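Local structure of CDA peptide synthetase I (5DU9) at residues Val8-Leu12 and Glu71-Arg77; Val96-Pro100 and Arg134-Ser138; Pro314-Ala318 and Thr331-Met336; Arg427-Phe431 and Val446-Thr450. The protein forms a condensation domain of a modular peptide synthetase, a two-lobed fold of the CoA-acyltransferase clan. The protein carries 1 engineered substitution. All blocks are in the same frame, centred on the assembly; numbering follows the deposited sequence.

Contact 1. Residues Val8-Leu12 and Glu71-Arg77; sequences VRHGL and EEGRPYR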
loop_
_atom_site.group_PDB
_atom_site.type_symbol
_atom_site.label_atom_id
_atom_site.label_comp_id
_atom_site.label_asym_id
_atom_site.label_seq_id
_atom_site.Cartn_x
_atom_site.Cartn_y
_atom_site.Cartn_z
ATOM N N VAL A 8 23.259 -16.165 10.450
ATOM C CA VAL A 8 22.049 -16.831 9.986
ATOM C C VAL A 8 21.589 -16.222 8.668
ATOM O O VAL A 8 21.513 -14.999 8.529
ATOM C CB VAL A 8 20.908 -16.733 11.022
ATOM C CG1 VAL A 8 19.626 -17.366 10.483
ATOM C CG2 VAL A 8 21.320 -17.401 12.323
ATOM N N ARG A 9 21.292 -17.088 7.705
ATOM C CA ARG A 9 20.780 -16.663 6.409
ATOM C C ARG A 9 19.274 -16.885 6.342
ATOM O O ARG A 9 18.806 -18.015 6.209
ATOM C CB ARG A 9 21.487 -17.416 5.286
ATOM C CG ARG A 9 22.978 -17.152 5.255
ATOM C CD ARG A 9 23.645 -17.794 4.061
ATOM N NE ARG A 9 25.064 -17.454 4.004
ATOM C CZ ARG A 9 25.881 -17.806 3.018
ATOM N NH1 ARG A 9 25.430 -18.518 1.994
ATOM N NH2 ARG A 9 27.155 -17.444 3.059
ATOM N N HIS A 10 18.524 -15.792 6.438
ATOM C CA HIS A 10 17.071 -15.860 6.492
ATOM C C HIS A 10 16.463 -15.903 5.097
ATOM O O HIS A 10 16.892 -15.183 4.199
ATOM C CB HIS A 10 16.517 -14.664 7.267
ATOM C CG HIS A 10 16.944 -14.624 8.701
ATOM N ND1 HIS A 10 16.319 -15.359 9.685
ATOM C CD2 HIS A 10 17.931 -13.933 9.321
ATOM C CE1 HIS A 10 16.904 -15.129 10.846
ATOM N NE2 HIS A 10 17.887 -14.268 10.652
ATOM N N GLY A 11 15.459 -16.755 4.920
ATOM C CA GLY A 11 14.770 -16.849 3.647
ATOM C C GLY A 11 13.904 -15.630 3.408
ATOM O O GLY A 11 13.380 -15.038 4.352
ATOM N N LEU A 12 13.771 -15.243 2.144
ATOM C CA LEU A 12 12.885 -14.151 1.758
ATOM C C LEU A 12 11.460 -14.649 1.603
ATOM O O LEU A 12 11.235 -15.803 1.235
ATOM C CB LEU A 12 13.335 -13.515 0.441
ATOM C CG LEU A 12 14.419 -12.443 0.485
ATOM C CD1 LEU A 12 15.726 -13.019 1.012
ATOM C CD2 LEU A 12 14.608 -11.851 -0.904
ATOM N N GLU A 71 26.718 -17.908 -2.731
ATOM C CA GLU A 71 27.690 -18.298 -3.745
ATOM C C GLU A 71 27.018 -18.698 -5.058
ATOM O O GLU A 71 27.636 -18.632 -6.122
ATOM C CB GLU A 71 28.560 -19.448 -3.232
ATOM C CG GLU A 71 29.527 -19.058 -2.116
ATOM C CD GLU A 71 28.831 -18.715 -0.805
ATOM O OE1 GLU A 71 27.651 -19.090 -0.629
ATOM O OE2 GLU A 71 29.468 -18.065 0.049
ATOM N N GLU A 72 25.756 -19.110 -4.980
ATOM C CA GLU A 72 24.992 -19.487 -6.167
ATOM C C GLU A 72 24.206 -18.299 -6.727
ATOM O O GLU A 72 23.440 -18.444 -7.679
ATOM C CB GLU A 72 24.036 -20.642 -5.848
ATOM C CG GLU A 72 24.728 -21.975 -5.576
ATOM C CD GLU A 72 25.445 -22.017 -4.238
ATOM O OE1 GLU A 72 25.107 -21.209 -3.347
ATOM O OE2 GLU A 72 26.350 -22.862 -4.076
ATOM N N GLY A 73 24.398 -17.128 -6.129
ATOM C CA GLY A 73 23.756 -15.915 -6.602
ATOM C C GLY A 73 22.321 -15.749 -6.134
ATOM O O GLY A 73 21.594 -14.908 -6.661
ATOM N N ARG A 74 21.915 -16.540 -5.143
ATOM C CA ARG A 74 20.558 -16.455 -4.604
ATOM C C ARG A 74 20.499 -15.508 -3.407
ATOM O O ARG A 74 21.413 -15.491 -2.582
ATOM C CB ARG A 74 20.055 -17.839 -4.195
ATOM C CG ARG A 74 19.986 -18.831 -5.338
ATOM C CD ARG A 74 19.282 -20.109 -4.915
ATOM N NE ARG A 74 19.213 -21.081 -6.005
ATOM C CZ ARG A 74 20.131 -22.013 -6.251
ATOM N NH1 ARG A 74 21.211 -22.121 -5.485
ATOM N NH2 ARG A 74 19.966 -22.844 -7.270
ATOM N N PRO A 75 19.416 -14.723 -3.295
ATOM C CA PRO A 75 19.330 -13.751 -2.199
ATOM C C PRO A 75 18.981 -14.364 -0.845
ATOM O O PRO A 75 18.291 -15.383 -0.785
ATOM C CB PRO A 75 18.207 -12.819 -2.655
ATOM C CG PRO A 75 17.331 -13.687 -3.477
ATOM C CD PRO A 75 18.254 -14.628 -4.198
ATOM N N TYR A 76 19.469 -13.743 0.223
ATOM C CA TYR A 76 19.025 -14.064 1.571
ATOM C C TYR A 76 19.009 -12.789 2.404
ATOM O O TYR A 76 19.592 -11.777 2.014
ATOM C CB TYR A 76 19.913 -15.134 2.219
ATOM C CG TYR A 76 21.357 -14.741 2.477
ATOM C CD1 TYR A 76 21.725 -14.100 3.654
ATOM C CD2 TYR A 76 22.355 -15.049 1.563
ATOM C CE1 TYR A 76 23.046 -13.759 3.903
ATOM C CE2 TYR A 76 23.680 -14.714 1.805
ATOM C CZ TYR A 76 24.018 -14.067 2.974
ATOM O OH TYR A 76 25.334 -13.734 3.220
ATOM N N ARG A 77 18.319 -12.841 3.539
ATOM C CA ARG A 77 18.213 -11.698 4.431
ATOM C C ARG A 77 19.098 -11.900 5.659
ATOM O O ARG A 77 19.120 -12.981 6.244
ATOM C CB ARG A 77 16.755 -11.483 4.849
ATOM C CG ARG A 77 16.539 -10.296 5.772
ATOM C CD ARG A 77 15.067 -10.115 6.106
ATOM N NE ARG A 77 14.524 -11.267 6.822
ATOM C CZ ARG A 77 14.721 -11.507 8.115
ATOM N NH1 ARG A 77 15.466 -10.686 8.847
ATOM N NH2 ARG A 77 14.184 -12.581 8.677
HETATM O O HOH W 1 13.106 -14.957 7.245
HETATM O O HOH W 2 12.683 -12.360 5.045
HETATM O O HOH W 3 15.656 -16.497 0.377
#

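Contact 2. Residues Val96-Pro100 and Arg134-Ser138; sequences VPYTP and RPGLS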
loop_
_atom_site.group_PDB
_atom_site.type_symbol
_atom_site.label_atom_id
_atom_site.label_comp_id
_atom_site.label_asym_id
_atom_site.label_seq_id
_atom_site.Cartn_x
_atom_site.Cartn_y
_atom_site.Cartn_z
ATOM N N VAL A 96 30.449 -7.006 11.397
ATOM C CA VAL A 96 29.020 -6.999 11.109
ATOM C C VAL A 96 28.449 -5.591 11.273
ATOM O O VAL A 96 28.501 -5.029 12.367
ATOM C CB VAL A 96 28.252 -7.963 12.033
ATOM C CG1 VAL A 96 26.758 -7.858 11.776
ATOM C CG2 VAL A 96 28.737 -9.391 11.831
ATOM N N PRO A 97 27.896 -5.015 10.193
ATOM C CA PRO A 97 27.400 -3.638 10.306
ATOM C C PRO A 97 26.229 -3.504 11.276
ATOM O O PRO A 97 25.423 -4.425 11.389
ATOM C CB PRO A 97 26.962 -3.305 8.875
ATOM C CG PRO A 97 26.664 -4.617 8.254
ATOM C CD PRO A 97 27.636 -5.584 8.859
ATOM N N TYR A 98 26.164 -2.378 11.981
ATOM C CA TYR A 98 25.010 -2.042 12.804
ATOM C C TYR A 98 23.990 -1.306 11.948
ATOM O O TYR A 98 24.359 -0.505 11.092
ATOM C CB TYR A 98 25.405 -1.159 13.994
ATOM C CG TYR A 98 26.164 -1.854 15.102
ATOM C CD1 TYR A 98 25.595 -2.903 15.813
ATOM C CD2 TYR A 98 27.435 -1.431 15.466
ATOM C CE1 TYR A 98 26.285 -3.530 16.839
ATOM C CE2 TYR A 98 28.130 -2.049 16.488
ATOM C CZ TYR A 98 27.550 -3.097 17.173
ATOM O OH TYR A 98 28.239 -3.715 18.192
ATOM N N THR A 99 22.711 -1.576 12.172
ATOM C CA THR A 99 21.670 -0.777 11.546
ATOM C C THR A 99 21.748 0.637 12.111
ATOM O O THR A 99 21.649 0.821 13.324
ATOM C CB THR A 99 20.268 -1.358 11.789
ATOM O OG1 THR A 99 20.139 -2.593 11.082
ATOM C CG2 THR A 99 19.181 -0.391 11.304
ATOM N N PRO A 100 21.933 1.641 11.241
ATOM C CA PRO A 100 21.888 3.016 11.741
ATOM C C PRO A 100 20.455 3.466 11.992
ATOM O O PRO A 100 19.539 3.007 11.308
ATOM C CB PRO A 100 22.531 3.821 10.613
ATOM C CG PRO A 100 22.226 3.044 9.387
ATOM C CD PRO A 100 22.217 1.594 9.796
ATOM N N ARG A 134 23.055 -2.588 2.614
ATOM C CA ARG A 134 23.259 -1.738 3.784
ATOM C C ARG A 134 22.042 -1.846 4.698
ATOM O O ARG A 134 20.927 -1.557 4.270
ATOM C CB ARG A 134 23.493 -0.284 3.366
ATOM C CG ARG A 134 24.693 -0.092 2.457
ATOM N N PRO A 135 22.242 -2.268 5.957
ATOM C CA PRO A 135 21.068 -2.507 6.804
ATOM C C PRO A 135 20.345 -1.224 7.215
ATOM O O PRO A 135 20.964 -0.168 7.305
ATOM C CB PRO A 135 21.656 -3.214 8.025
ATOM C CG PRO A 135 23.059 -2.744 8.092
ATOM C CD PRO A 135 23.500 -2.556 6.669
ATOM N N GLY A 136 19.043 -1.328 7.454
ATOM C CA GLY A 136 18.242 -0.179 7.842
ATOM C C GLY A 136 17.709 0.537 6.620
ATOM O O GLY A 136 18.078 1.674 6.330
ATOM N N LEU A 137 16.825 -0.144 5.906
ATOM C CA LEU A 137 16.353 0.330 4.615
ATOM C C LEU A 137 15.143 1.235 4.782
ATOM O O LEU A 137 14.072 0.993 4.226
ATOM C CB LEU A 137 16.036 -0.860 3.715
ATOM C CG LEU A 137 17.311 -1.620 3.339
ATOM C CD1 LEU A 137 17.019 -3.058 2.955
ATOM C CD2 LEU A 137 18.038 -0.907 2.208
ATOM N N SER A 138 15.328 2.288 5.566
ATOM C CA SER A 138 14.270 3.259 5.773
ATOM C C SER A 138 14.848 4.640 6.021
ATOM O O SER A 138 16.053 4.801 6.246
ATOM C CB SER A 138 13.366 2.834 6.934
ATOM O OG SER A 138 14.073 2.807 8.160
#

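Contact 3. Residues Pro314-Ala318 and Thr331-Met336; sequences PLRLA and TVSEAM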
loop_
_atom_site.group_PDB
_atom_site.type_symbol
_atom_site.label_atom_id
_atom_site.label_comp_id
_atom_site.label_asym_id
_atom_site.label_seq_id
_atom_site.Cartn_x
_atom_site.Cartn_y
_atom_site.Cartn_z
ATOM N N PRO A 314 -5.466 -10.279 -9.991
ATOM C CA PRO A 314 -6.363 -9.673 -10.977
ATOM C C PRO A 314 -7.819 -10.021 -10.722
ATOM O O PRO A 314 -8.158 -11.191 -10.554
ATOM C CB PRO A 314 -5.882 -10.281 -12.289
ATOM C CG PRO A 314 -5.436 -11.647 -11.897
ATOM C CD PRO A 314 -4.841 -11.507 -10.517
ATOM N N LEU A 315 -8.661 -8.997 -10.692
ATOM C CA LEU A 315 -10.092 -9.166 -10.526
ATOM C C LEU A 315 -10.762 -8.905 -11.862
ATOM O O LEU A 315 -10.781 -7.774 -12.353
ATOM C CB LEU A 315 -10.617 -8.216 -9.449
ATOM C CG LEU A 315 -12.028 -8.472 -8.922
ATOM C CD1 LEU A 315 -12.064 -9.729 -8.068
ATOM C CD2 LEU A 315 -12.503 -7.274 -8.129
ATOM N N ARG A 316 -11.289 -9.963 -12.466
ATOM C CA ARG A 316 -11.911 -9.856 -13.769
ATOM C C ARG A 316 -13.417 -9.755 -13.620
ATOM O O ARG A 316 -14.041 -10.578 -12.943
ATOM C CB ARG A 316 -11.540 -11.048 -14.632
ATOM C CG ARG A 316 -11.865 -10.835 -16.071
ATOM C CD ARG A 316 -11.230 -11.909 -16.910
ATOM N NE ARG A 316 -11.159 -11.509 -18.302
ATOM C CZ ARG A 316 -10.543 -12.209 -19.240
ATOM N NH1 ARG A 316 -9.943 -13.354 -18.929
ATOM N NH2 ARG A 316 -10.527 -11.762 -20.486
ATOM N N LEU A 317 -13.983 -8.739 -14.260
ATOM C CA LEU A 317 -15.379 -8.366 -14.076
ATOM C C LEU A 317 -16.035 -8.135 -15.426
ATOM O O LEU A 317 -15.517 -7.378 -16.245
ATOM C CB LEU A 317 -15.485 -7.095 -13.225
ATOM C CG LEU A 317 -14.674 -7.098 -11.930
ATOM C CD1 LEU A 317 -14.459 -5.692 -11.400
ATOM C CD2 LEU A 317 -15.367 -7.960 -10.893
ATOM N N ALA A 318 -17.167 -8.790 -15.660
ATOM C CA ALA A 318 -17.961 -8.530 -16.847
ATOM C C ALA A 318 -19.072 -7.554 -16.495
ATOM O O ALA A 318 -19.822 -7.783 -15.550
ATOM C CB ALA A 318 -18.537 -9.822 -17.411
ATOM N N THR A 331 -21.395 -8.486 -8.911
ATOM C CA THR A 331 -20.390 -9.091 -9.776
ATOM C C THR A 331 -19.024 -9.038 -9.098
ATOM O O THR A 331 -18.265 -10.010 -9.118
ATOM C CB THR A 331 -20.348 -8.381 -11.142
ATOM O OG1 THR A 331 -21.611 -8.554 -11.788
ATOM C CG2 THR A 331 -19.243 -8.946 -12.035
ATOM N N VAL A 332 -18.724 -7.902 -8.482
ATOM C CA VAL A 332 -17.473 -7.735 -7.748
ATOM C C VAL A 332 -17.401 -8.716 -6.580
ATOM O O VAL A 332 -16.378 -9.355 -6.358
ATOM C CB VAL A 332 -17.323 -6.287 -7.230
ATOM C CG1 VAL A 332 -16.219 -6.173 -6.180
ATOM C CG2 VAL A 332 -17.045 -5.346 -8.389
ATOM N N SER A 333 -18.497 -8.835 -5.840
ATOM C CA SER A 333 -18.542 -9.742 -4.699
ATOM C C SER A 333 -18.295 -11.196 -5.115
ATOM O O SER A 333 -17.572 -11.925 -4.431
ATOM C CB SER A 333 -19.888 -9.621 -3.981
ATOM O OG SER A 333 -19.998 -8.378 -3.312
ATOM N N GLU A 334 -18.888 -11.612 -6.232
ATOM C CA GLU A 334 -18.722 -12.976 -6.730
ATOM C C GLU A 334 -17.276 -13.236 -7.140
ATOM O O GLU A 334 -16.701 -14.277 -6.813
ATOM C CB GLU A 334 -19.658 -13.237 -7.909
ATOM C CG GLU A 334 -19.512 -14.624 -8.517
ATOM C CD GLU A 334 -20.590 -14.938 -9.538
ATOM O OE1 GLU A 334 -20.444 -15.942 -10.268
ATOM O OE2 GLU A 334 -21.584 -14.185 -9.613
ATOM N N ALA A 335 -16.685 -12.281 -7.850
ATOM C CA ALA A 335 -15.308 -12.419 -8.300
ATOM C C ALA A 335 -14.337 -12.399 -7.123
ATOM O O ALA A 335 -13.368 -13.156 -7.104
ATOM C CB ALA A 335 -14.964 -11.317 -9.290
ATOM N N MET A 336 -14.590 -11.527 -6.149
ATOM C CA MET A 336 -13.721 -11.429 -4.977
ATOM C C MET A 336 -13.772 -12.706 -4.142
ATOM O O MET A 336 -12.771 -13.107 -3.551
ATOM C CB MET A 336 -14.108 -10.229 -4.115
ATOM C CG MET A 336 -13.586 -8.906 -4.640
ATOM S SD MET A 336 -11.786 -8.773 -4.559
ATOM C CE MET A 336 -11.509 -8.698 -2.794
HETATM O O HOH W 4 -21.451 -6.643 -13.566
#

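Contact 4. Residues Arg427-Phe431 and Val446-Thr450; sequences RFVRF and VALLT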
loop_
_atom_site.group_PDB
_atom_site.type_symbol
_atom_site.label_atom_id
_atom_site.label_comp_id
_atom_site.label_asym_id
_atom_site.label_seq_id
_atom_site.Cartn_x
_atom_site.Cartn_y
_atom_site.Cartn_z
ATOM N N ARG A 427 -12.794 13.369 -12.172
ATOM C CA ARG A 427 -13.823 12.737 -12.994
ATOM C C ARG A 427 -14.306 11.436 -12.368
ATOM O O ARG A 427 -15.508 11.159 -12.320
ATOM C CB ARG A 427 -13.295 12.460 -14.401
ATOM C CG ARG A 427 -14.361 11.984 -15.370
ATOM C CD ARG A 427 -13.773 11.680 -16.735
ATOM N NE ARG A 427 -13.044 12.822 -17.277
ATOM C CZ ARG A 427 -12.098 12.740 -18.208
ATOM N NH1 ARG A 427 -11.750 11.561 -18.709
ATOM N NH2 ARG A 427 -11.494 13.839 -18.634
ATOM N N PHE A 428 -13.362 10.633 -11.890
ATOM C CA PHE A 428 -13.708 9.356 -11.291
ATOM C C PHE A 428 -14.532 9.537 -10.024
ATOM O O PHE A 428 -15.554 8.884 -9.847
ATOM C CB PHE A 428 -12.455 8.547 -10.966
ATOM C CG PHE A 428 -12.705 7.444 -9.988
ATOM C CD1 PHE A 428 -13.479 6.352 -10.343
ATOM C CD2 PHE A 428 -12.185 7.503 -8.712
ATOM C CE1 PHE A 428 -13.728 5.345 -9.444
ATOM C CE2 PHE A 428 -12.428 6.492 -7.809
ATOM C CZ PHE A 428 -13.202 5.412 -8.177
ATOM N N VAL A 429 -14.088 10.425 -9.139
ATOM C CA VAL A 429 -14.781 10.613 -7.869
ATOM C C VAL A 429 -16.206 11.132 -8.095
ATOM O O VAL A 429 -17.123 10.751 -7.366
ATOM C CB VAL A 429 -14.011 11.573 -6.934
ATOM C CG1 VAL A 429 -14.852 11.947 -5.714
ATOM C CG2 VAL A 429 -12.706 10.931 -6.479
ATOM N N ARG A 430 -16.398 11.987 -9.099
ATOM C CA ARG A 430 -17.736 12.491 -9.407
ATOM C C ARG A 430 -18.644 11.351 -9.876
ATOM O O ARG A 430 -19.798 11.248 -9.458
ATOM C CB ARG A 430 -17.679 13.594 -10.469
ATOM C CG ARG A 430 -19.055 14.077 -10.923
ATOM C CD ARG A 430 -18.968 15.313 -11.810
ATOM N NE ARG A 430 -17.996 15.157 -12.889
ATOM C CZ ARG A 430 -17.842 16.014 -13.893
ATOM N NH1 ARG A 430 -18.603 17.099 -13.972
ATOM N NH2 ARG A 430 -16.928 15.784 -14.826
ATOM N N PHE A 431 -18.117 10.494 -10.744
ATOM C CA PHE A 431 -18.879 9.359 -11.252
ATOM C C PHE A 431 -19.189 8.370 -10.127
ATOM O O PHE A 431 -20.324 7.911 -9.990
ATOM C CB PHE A 431 -18.106 8.671 -12.382
ATOM C CG PHE A 431 -18.914 7.663 -13.161
ATOM C CD1 PHE A 431 -20.044 8.050 -13.865
ATOM C CD2 PHE A 431 -18.526 6.334 -13.206
ATOM C CE1 PHE A 431 -20.779 7.122 -14.593
ATOM C CE2 PHE A 431 -19.255 5.410 -13.932
ATOM C CZ PHE A 431 -20.381 5.806 -14.624
ATOM N N VAL A 446 -26.022 6.273 -16.696
ATOM C CA VAL A 446 -25.445 7.305 -15.840
ATOM C C VAL A 446 -24.484 8.164 -16.656
ATOM O O VAL A 446 -23.579 7.649 -17.313
ATOM C CB VAL A 446 -24.699 6.706 -14.625
ATOM C CG1 VAL A 446 -24.050 7.805 -13.787
ATOM C CG2 VAL A 446 -25.645 5.899 -13.765
ATOM N N ALA A 447 -24.685 9.476 -16.613
ATOM C CA ALA A 447 -23.849 10.391 -17.373
ATOM C C ALA A 447 -22.434 10.429 -16.811
ATOM O O ALA A 447 -22.223 10.748 -15.641
ATOM C CB ALA A 447 -24.451 11.783 -17.378
ATOM N N LEU A 448 -21.472 10.082 -17.655
ATOM C CA LEU A 448 -20.062 10.236 -17.328
ATOM C C LEU A 448 -19.576 11.524 -17.978
ATOM O O LEU A 448 -19.440 11.604 -19.200
ATOM C CB LEU A 448 -19.253 9.029 -17.806
ATOM C CG LEU A 448 -17.729 9.120 -17.689
ATOM C CD1 LEU A 448 -17.288 9.295 -16.241
ATOM C CD2 LEU A 448 -17.086 7.882 -18.294
ATOM N N LEU A 449 -19.345 12.537 -17.149
ATOM C CA LEU A 449 -19.001 13.870 -17.624
ATOM C C LEU A 449 -17.493 14.068 -17.603
ATOM O O LEU A 449 -16.823 13.647 -16.666
ATOM C CB LEU A 449 -19.696 14.927 -16.764
ATOM C CG LEU A 449 -21.214 14.763 -16.642
ATOM C CD1 LEU A 449 -21.773 15.691 -15.578
ATOM C CD2 LEU A 449 -21.892 15.014 -17.985
ATOM N N THR A 450 -16.960 14.711 -18.636
ATOM C CA THR A 450 -15.514 14.864 -18.773
ATOM C C THR A 450 -14.988 16.005 -17.906
ATOM O O THR A 450 -15.749 16.666 -17.200
ATOM C CB THR A 450 -15.112 15.117 -20.237
ATOM O OG1 THR A 450 -15.687 16.348 -20.693
ATOM C CG2 THR A 450 -15.583 13.976 -21.126
HETATM O O HOH W 5 -17.529 12.490 -13.953
#

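Contact 1. Residues Val8-Leu12 and Glu71-Arg77
E71 opens segment 71-77 with a salt bridge, its OE1 lying 3.5 Å from NH1 of R9, so the accompanying hydrogen bond is weak. After the turn, where the positive phi of G73 suits glycine, the chain enters strand 75-79 at P75. CB of P75 meets CD2 of L12 at 4.1 Å, and a water bonds P75 O (3.1 Å) and L12 N (2.9 Å). Y76 offers a ring face to R9, whose CG stands 3.7 Å from the centroid, a CH-pi contact. At R77 the backbones join, R77 N to H10 O at 2.8 Å and H10 N to R77 O at 2.9 Å, the reciprocal bonds of a single antiparallel bridge. The R77 guanidinium stacks on the H10 ring, planes at 17°, while E61 and S65 hold NH1 of R77 and ND1 of H10 is hydrogen-bonded to D195. Directional backbone bonds fix the alignment, while the stack and salt bridge add charged and aromatic contacts between the hairpin and the lead-in to helix 14-24.

Contact 2. Residues Val96-Pro100 and Arg134-Ser138
This is a proline-rich loop-to-loop contact in the lobe built on the six-stranded sheet, where the lead-ins to strands 103-107 and 138-146 touch. P135 is its centre. Its CG lies 4.0 Å from CB of P97, its CB 3.5 Å from OG1 of T99, and its carbonyl O 3.3 Å from CD of P100, so van der Waals fit alone joins the two segments. The polar end of T99 is engaged elsewhere, by C80 O. Next comes G136, whose CA packs 3.6 Å from CG2 of T99; a CB there would clash with that methyl, and the backbone angles independently call for glycine. L137 then centres an inverse gamma turn and shares backbone hydrogen bonding with H157, the residue preceding H158 of the UM2 pocket. Both loops feed adjacent parallel strands, and helix 114-126 falls between those strands in the chain: the two segments meet at the entrances to the strands of a beta-alpha-beta crossover.

Contact 3. Residues Pro314-Ala318 and Thr331-Met336
L315 lays its side chain across the helix 331-336, with CD1 at 3.5 Å from CB of A335 and 3.6 Å from SD of M336, and CD2 at 4.3 Å from CG1 of V332. Two residues on, L317 points the same way: its CD2 reaches CB of A335 at 3.7 Å and its CD1 reaches CG2 of V332 at 4.0 Å. Both leucines therefore converge on the methyl of A335, a small residue, consistent with the close approach of 8.3 Å between the axes of the two segments, whose directions lie at 141°. In alternating strand fashion the CA-to-CB bond of R316 points away from the helix, and its guanidinium forms a salt bridge with D223. Helix 267-283 adds I272 and A276 to the same leucine layer, and strand 287-294 pairs alongside; earlier on strand 311-318, R312 lines the UM2 pocket. At the strand's end a water bridges A318 O (2.8 Å) and OG1 of T331 (2.6 Å), while that hydroxyl also bonds R327 O within its helix. The principle is familiar: dispersion and hydrophobic burial hold the helix on the strand, with a bridging water at the A318 end.

Contact 4. Residues Arg427-Phe431 and Val446-Thr450
The helix 427-431, with F431 N bonded to R427 O at 3.1 Å, is met by an extended segment that forms no regular strand. Their order is reversed: R427 lies nearest T450 (CA to CA 6.4 Å) and F431 nearest L448 (CA to CA 6.3 Å), so the tail runs back along the helix. At the start of the tail the chemistry is apolar. CE1 of F431 meets CG1 of V446 at 3.4 Å, and CD1 of L448 sits over the ring face, 4.2 Å from the F431 centroid, in a CH-pi contact. Toward its end two arginines take over. R430 donates from NH2 to T450 O at 2.8 Å, with CB of L449 over one face of its guanidinium. A water gathers three groups, R430 NE (2.9 Å), R427 O (2.9 Å) and L449 O (3.0 Å). R427 packs along its length: CG lies 3.2 Å from L449 O and 4.1 Å from CD1 of L448, T450 CB lies over one face of its guanidinium, and its buried NE has no partner in the model. The tail also leans on helix 267-283, where L448 touches F278, R281 and T282, and R281 NE bonds V446 O. Within helix 418-437, F428 turns from the tail to stack edge-to-face on F278, and V429 packs on L246 and L248 of strand 242-248.

In the fold
The four contacts form two separate groups. Contacts 1 and 2, centres about 17 Å apart, are partly buried on the same side of the chain's centre, contact 1 setting a loop against a strand and contact 2 a loop against a loop, and both press side chains on strand 65-69. Contacts 3 and 4, about 22 Å apart between centres, share helix 267-283 as a common neighbour. Chemistry follows place: contact 3, with half its touching residues buried and none exposed, is almost wholly aliphatic, whereas contact 4, at the surface, mixes one aromatic ring and aliphatic side chains with arginine and water. Contact 1 has backbone pairing and charge; contact 2 relies on prolines and glycine.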